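Local coordinates for UPF0255 protein frsA (Vibrio vulnificus, PDB 4I4C), which probably hydrolyses carboxylic esters as a member of the FrsA family, in the alpha/beta-hydrolase clan, at residues W98-T103 against C131-Y137; K21-A25 against W48-L52. All coordinates share one frame. Numbering follows the deposited sequence.

Contact 1: W98-T103 against C131-Y137; sequences WAYEWT and CYSIAGY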
# COMPACT_ATOMS: atom_id res chain seq x y z
N TRP A 98 16.47 3.41 -11.26
CA TRP A 98 15.03 3.29 -11.07
C TRP A 98 14.42 4.60 -10.55
O TRP A 98 13.52 5.15 -11.17
CB TRP A 98 14.71 2.14 -10.11
CG TRP A 98 13.25 2.02 -9.78
CD1 TRP A 98 12.55 2.74 -8.85
CD2 TRP A 98 12.32 1.12 -10.36
NE1 TRP A 98 11.24 2.35 -8.82
CE2 TRP A 98 11.07 1.35 -9.75
CE3 TRP A 98 12.41 0.13 -11.35
CZ2 TRP A 98 9.93 0.64 -10.10
CZ3 TRP A 98 11.28 -0.58 -11.70
CH2 TRP A 98 10.05 -0.33 -11.06
N ALA A 99 14.94 5.09 -9.42
CA ALA A 99 14.45 6.36 -8.88
C ALA A 99 14.60 7.51 -9.88
O ALA A 99 13.70 8.32 -10.02
CB ALA A 99 15.17 6.71 -7.59
N TYR A 100 15.74 7.57 -10.55
CA TYR A 100 16.00 8.66 -11.50
C TYR A 100 14.98 8.66 -12.64
O TYR A 100 14.41 9.70 -12.97
CB TYR A 100 17.40 8.50 -12.10
CG TYR A 100 17.75 9.58 -13.11
CD1 TYR A 100 17.50 9.39 -14.46
CD2 TYR A 100 18.32 10.78 -12.71
CE1 TYR A 100 17.82 10.37 -15.39
CE2 TYR A 100 18.65 11.76 -13.63
CZ TYR A 100 18.39 11.56 -14.96
OH TYR A 100 18.70 12.53 -15.89
N GLU A 101 14.75 7.50 -13.23
CA GLU A 101 13.89 7.43 -14.40
C GLU A 101 12.43 7.68 -14.02
O GLU A 101 11.70 8.32 -14.79
CB GLU A 101 14.06 6.12 -15.17
CG GLU A 101 15.47 5.91 -15.79
CD GLU A 101 15.84 6.90 -16.89
OE1 GLU A 101 14.98 7.70 -17.33
OE2 GLU A 101 17.00 6.87 -17.34
N TRP A 102 12.00 7.21 -12.85
CA TRP A 102 10.60 7.41 -12.46
C TRP A 102 10.37 8.85 -12.04
O TRP A 102 9.32 9.41 -12.30
CB TRP A 102 10.17 6.43 -11.35
CG TRP A 102 9.78 5.08 -11.89
CD1 TRP A 102 10.55 3.94 -11.89
CD2 TRP A 102 8.55 4.73 -12.53
NE1 TRP A 102 9.86 2.91 -12.49
CE2 TRP A 102 8.63 3.37 -12.89
CE3 TRP A 102 7.38 5.45 -12.83
CZ2 TRP A 102 7.59 2.70 -13.54
CZ3 TRP A 102 6.34 4.78 -13.48
CH2 TRP A 102 6.45 3.42 -13.82
N THR A 103 11.38 9.45 -11.42
CA THR A 103 11.27 10.85 -11.01
C THR A 103 11.20 11.76 -12.24
O THR A 103 10.48 12.76 -12.25
CB THR A 103 12.42 11.24 -10.06
OG1 THR A 103 12.29 10.50 -8.85
CG2 THR A 103 12.40 12.72 -9.73
N CYS A 131 4.01 8.83 -9.75
CA CYS A 131 5.30 8.51 -10.36
C CYS A 131 6.42 8.61 -9.33
O CYS A 131 7.30 7.76 -9.30
CB CYS A 131 5.60 9.41 -11.55
SG CYS A 131 4.50 9.08 -12.93
N TYR A 132 6.36 9.63 -8.48
CA TYR A 132 7.32 9.81 -7.40
C TYR A 132 7.26 8.68 -6.36
O TYR A 132 8.30 8.27 -5.84
CB TYR A 132 7.08 11.15 -6.69
CG TYR A 132 7.37 12.37 -7.51
CD1 TYR A 132 8.47 12.41 -8.38
CD2 TYR A 132 6.55 13.48 -7.45
CE1 TYR A 132 8.74 13.51 -9.14
CE2 TYR A 132 6.81 14.61 -8.23
CZ TYR A 132 7.91 14.61 -9.07
OH TYR A 132 8.20 15.72 -9.84
N SER A 133 6.05 8.23 -6.03
CA SER A 133 5.86 7.10 -5.13
C SER A 133 6.49 5.83 -5.69
O SER A 133 7.24 5.13 -5.01
CB SER A 133 4.36 6.87 -4.84
OG SER A 133 4.17 5.70 -4.06
N ILE A 134 6.19 5.53 -6.95
CA ILE A 134 6.84 4.41 -7.63
C ILE A 134 8.37 4.55 -7.68
O ILE A 134 9.10 3.57 -7.50
CB ILE A 134 6.27 4.26 -9.06
CG1 ILE A 134 4.80 3.85 -8.98
CG2 ILE A 134 7.10 3.27 -9.85
CD1 ILE A 134 4.00 4.09 -10.24
N ALA A 135 8.85 5.77 -7.92
CA ALA A 135 10.30 6.05 -7.87
C ALA A 135 10.92 5.57 -6.55
O ALA A 135 12.04 5.06 -6.53
CB ALA A 135 10.57 7.54 -8.08
N GLY A 136 10.19 5.73 -5.45
CA GLY A 136 10.71 5.34 -4.15
C GLY A 136 10.43 3.89 -3.79
O GLY A 136 11.05 3.32 -2.89
N TYR A 137 9.46 3.30 -4.47
CA TYR A 137 9.09 1.90 -4.21
C TYR A 137 10.33 1.03 -4.27
O TYR A 137 11.14 1.19 -5.21
CB TYR A 137 8.07 1.45 -5.26
CG TYR A 137 7.81 -0.04 -5.36
CD1 TYR A 137 6.85 -0.66 -4.56
CD2 TYR A 137 8.47 -0.81 -6.31
CE1 TYR A 137 6.59 -2.03 -4.69
CE2 TYR A 137 8.22 -2.17 -6.44
CZ TYR A 137 7.27 -2.78 -5.63
OH TYR A 137 7.02 -4.14 -5.77

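Contact 2: K21-A25 against W48-L52; sequences KETSA and WYRNL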
# COMPACT_ATOMS: atom_id res chain seq x y z
N LYS A 21 23.77 5.05 -2.31
CA LYS A 21 23.85 3.60 -2.26
C LYS A 21 22.60 2.99 -2.91
O LYS A 21 21.48 3.43 -2.65
CB LYS A 21 24.02 3.13 -0.81
CG LYS A 21 24.66 1.77 -0.66
CD LYS A 21 24.88 1.44 0.82
CE LYS A 21 25.91 0.32 1.00
NZ LYS A 21 25.53 -0.93 0.28
N GLU A 22 22.81 1.99 -3.75
CA GLU A 22 21.71 1.42 -4.53
C GLU A 22 20.80 0.54 -3.68
O GLU A 22 21.26 -0.26 -2.86
CB GLU A 22 22.24 0.64 -5.73
CG GLU A 22 21.17 0.30 -6.76
CD GLU A 22 20.43 -1.00 -6.44
OE1 GLU A 22 21.09 -1.98 -6.03
OE2 GLU A 22 19.18 -1.04 -6.61
N THR A 23 19.50 0.69 -3.93
CA THR A 23 18.42 0.02 -3.20
C THR A 23 18.66 -1.45 -2.85
O THR A 23 18.56 -1.83 -1.68
CB THR A 23 17.09 0.13 -3.97
OG1 THR A 23 16.87 1.51 -4.32
CG2 THR A 23 15.90 -0.35 -3.13
N SER A 24 18.98 -2.27 -3.84
CA SER A 24 19.15 -3.69 -3.58
C SER A 24 20.36 -4.03 -2.68
O SER A 24 20.49 -5.16 -2.22
CB SER A 24 19.18 -4.51 -4.87
OG SER A 24 20.41 -4.35 -5.58
N ALA A 25 21.20 -3.04 -2.40
CA ALA A 25 22.45 -3.27 -1.67
C ALA A 25 22.34 -2.74 -0.25
O ALA A 25 23.23 -2.93 0.57
CB ALA A 25 23.63 -2.59 -2.41
N TRP A 48 14.45 -8.75 -12.46
CA TRP A 48 14.24 -7.51 -11.75
C TRP A 48 14.44 -7.79 -10.28
O TRP A 48 14.10 -8.88 -9.81
CB TRP A 48 12.80 -7.00 -11.97
CG TRP A 48 12.47 -6.69 -13.39
CD1 TRP A 48 11.87 -7.51 -14.29
CD2 TRP A 48 12.71 -5.44 -14.08
NE1 TRP A 48 11.73 -6.87 -15.50
CE2 TRP A 48 12.23 -5.60 -15.39
CE3 TRP A 48 13.27 -4.22 -13.71
CZ2 TRP A 48 12.29 -4.58 -16.34
CZ3 TRP A 48 13.33 -3.20 -14.65
CH2 TRP A 48 12.85 -3.39 -15.96
N TYR A 49 15.02 -6.83 -9.56
CA TYR A 49 15.11 -6.91 -8.10
C TYR A 49 13.72 -6.66 -7.52
O TYR A 49 13.15 -7.51 -6.82
CB TYR A 49 16.11 -5.87 -7.56
CG TYR A 49 15.85 -5.47 -6.13
CD1 TYR A 49 16.09 -6.34 -5.08
CD2 TYR A 49 15.35 -4.20 -5.83
CE1 TYR A 49 15.84 -5.95 -3.75
CE2 TYR A 49 15.11 -3.80 -4.53
CZ TYR A 49 15.35 -4.68 -3.50
OH TYR A 49 15.09 -4.26 -2.21
N ARG A 50 13.16 -5.50 -7.84
CA ARG A 50 11.80 -5.17 -7.45
C ARG A 50 10.78 -6.14 -8.05
O ARG A 50 10.97 -6.63 -9.14
CB ARG A 50 11.46 -3.75 -7.90
CG ARG A 50 12.17 -2.70 -7.08
CD ARG A 50 12.13 -1.37 -7.78
NE ARG A 50 12.87 -0.34 -7.04
CZ ARG A 50 14.17 -0.09 -7.19
NH1 ARG A 50 14.92 -0.82 -8.02
NH2 ARG A 50 14.73 0.87 -6.47
N ASN A 51 9.72 -6.42 -7.31
CA ASN A 51 8.56 -7.04 -7.92
C ASN A 51 7.84 -5.96 -8.72
O ASN A 51 7.36 -4.98 -8.17
CB ASN A 51 7.63 -7.67 -6.88
CG ASN A 51 6.44 -8.38 -7.52
OD1 ASN A 51 5.29 -8.01 -7.30
ND2 ASN A 51 6.71 -9.40 -8.34
N LEU A 52 7.82 -6.14 -10.04
CA LEU A 52 7.15 -5.23 -10.96
C LEU A 52 5.64 -5.35 -10.85
O LEU A 52 5.08 -6.44 -10.96
CB LEU A 52 7.57 -5.55 -12.39
CG LEU A 52 8.45 -4.53 -13.09
CD1 LEU A 52 9.59 -4.14 -12.19
CD2 LEU A 52 8.92 -5.11 -14.41
O HOH W 1 17.68 0.96 -7.38

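Contact 1: W98-T103 against C131-Y137
This is an antiparallel helix pair in the helical part of FrsA, built from helix 98-114 and helix 121-136. The two short segments run at 175° to each other, and their axes come within 8.0 Å. Small residues allow this spacing: Ala99 and Ala135 lie at the closest backbone approach, with their CA atoms 4.3 Å apart and both CB atoms turned sideways.

Apolar packing supplies much of the interface. Ile134 CG2 lies over the face of the Trp102 indole, 3.5 Å from the centroid of the six-membered ring, in a CH-pi contact. Trp102 CB also meets Ala135 CB at 3.5 Å. Farther along, Thr103 CG2 touches Tyr132 CE1 at 3.8 Å, while the Tyr132 hydroxyl bonds to Gln110 on the same helix as Thr103. Helix 144-163 packs on Ala99, Tyr132 and Ala135, and helix 64-75 packs on Trp98 and Trp102.

Polar contacts are few but well placed. Thr103 OG1 donates back to Ala99 O within its own helix at 2.8 Å. This satisfies the hydroxyl while it rests 3.5 Å from Ala135 CB. The backbone leaves helical geometry at Tyr137, so carbonyls near this end can take side-chain donors. Trp98 uses one of them: its NE1 donates to Ile134 O at 2.8 Å, with an N-H...O angle of 167°.

Contact 2: K21-A25 against W48-L52
An N-capped helical turn near the start of the modelled chain meets the loop between helices 31-44 and 54-60. Tyr49, Thr23 and Ser24 bury the most surface here.

Tyr49 offers its ring to the turn. Ser24 CB sits over the ring face, 3.6 Å from the centroid and 13° off the normal, so this is a CH-pi contact. Thr23 CG2 adds a second apolar touch, 3.8 Å from Tyr49 CE2. The Tyr49 hydroxyl bonds to Asp318 of helix 314-323, which ties the same ring to a further helix.

Ser24 also holds the turn in shape. Glu22 stands at the N-cap position, and its OE2 accepts from Ser24 N at 3.0 Å, a capping bond. Ser24 OG donates to Glu22 OE1 at 2.5 Å. The serine is thus fixed on its polar side while its CB packs on the tyrosine.

Thr23 reaches toward Arg50 as well as Tyr49. Its OG1 lies 3.1 Å from Arg50 NH2 and is hydrogen-bonded to Asp143. Arg50 forms a salt bridge with Asp88 and bonds through NE to Tyr137 O. Its charge is 4.5 Å from Glu22, measured NH1 to OE2, too far for a salt bridge. A water joins the two instead, donating to Glu22 OE2 at 2.6 Å and accepting from Arg50 NH2 at 3.1 Å.

How the contacts relate
Contacts 1 and 2 are neighbours, with centres 12 Å apart. Contact 2 closes before contact 1 opens along the chain. The loop 48-52 joins them directly. Arg50 NE probably bonds to Tyr137 O at 2.9 Å, and Asn51 O probably accepts from Tyr137 OH at 2.6 Å. The Arg50 guanidinium also makes a cation-pi contact with Trp98, with Arg50 CZ 3.5 Å from Trp98 CG. One arginine therefore links the capped turn to the end of the helix pair. Neither contact includes the residues lining the hexanoic acid pocket. The ligand lies about 8 Å from the Tyr137 side chain and about 13 Å from that of Arg50.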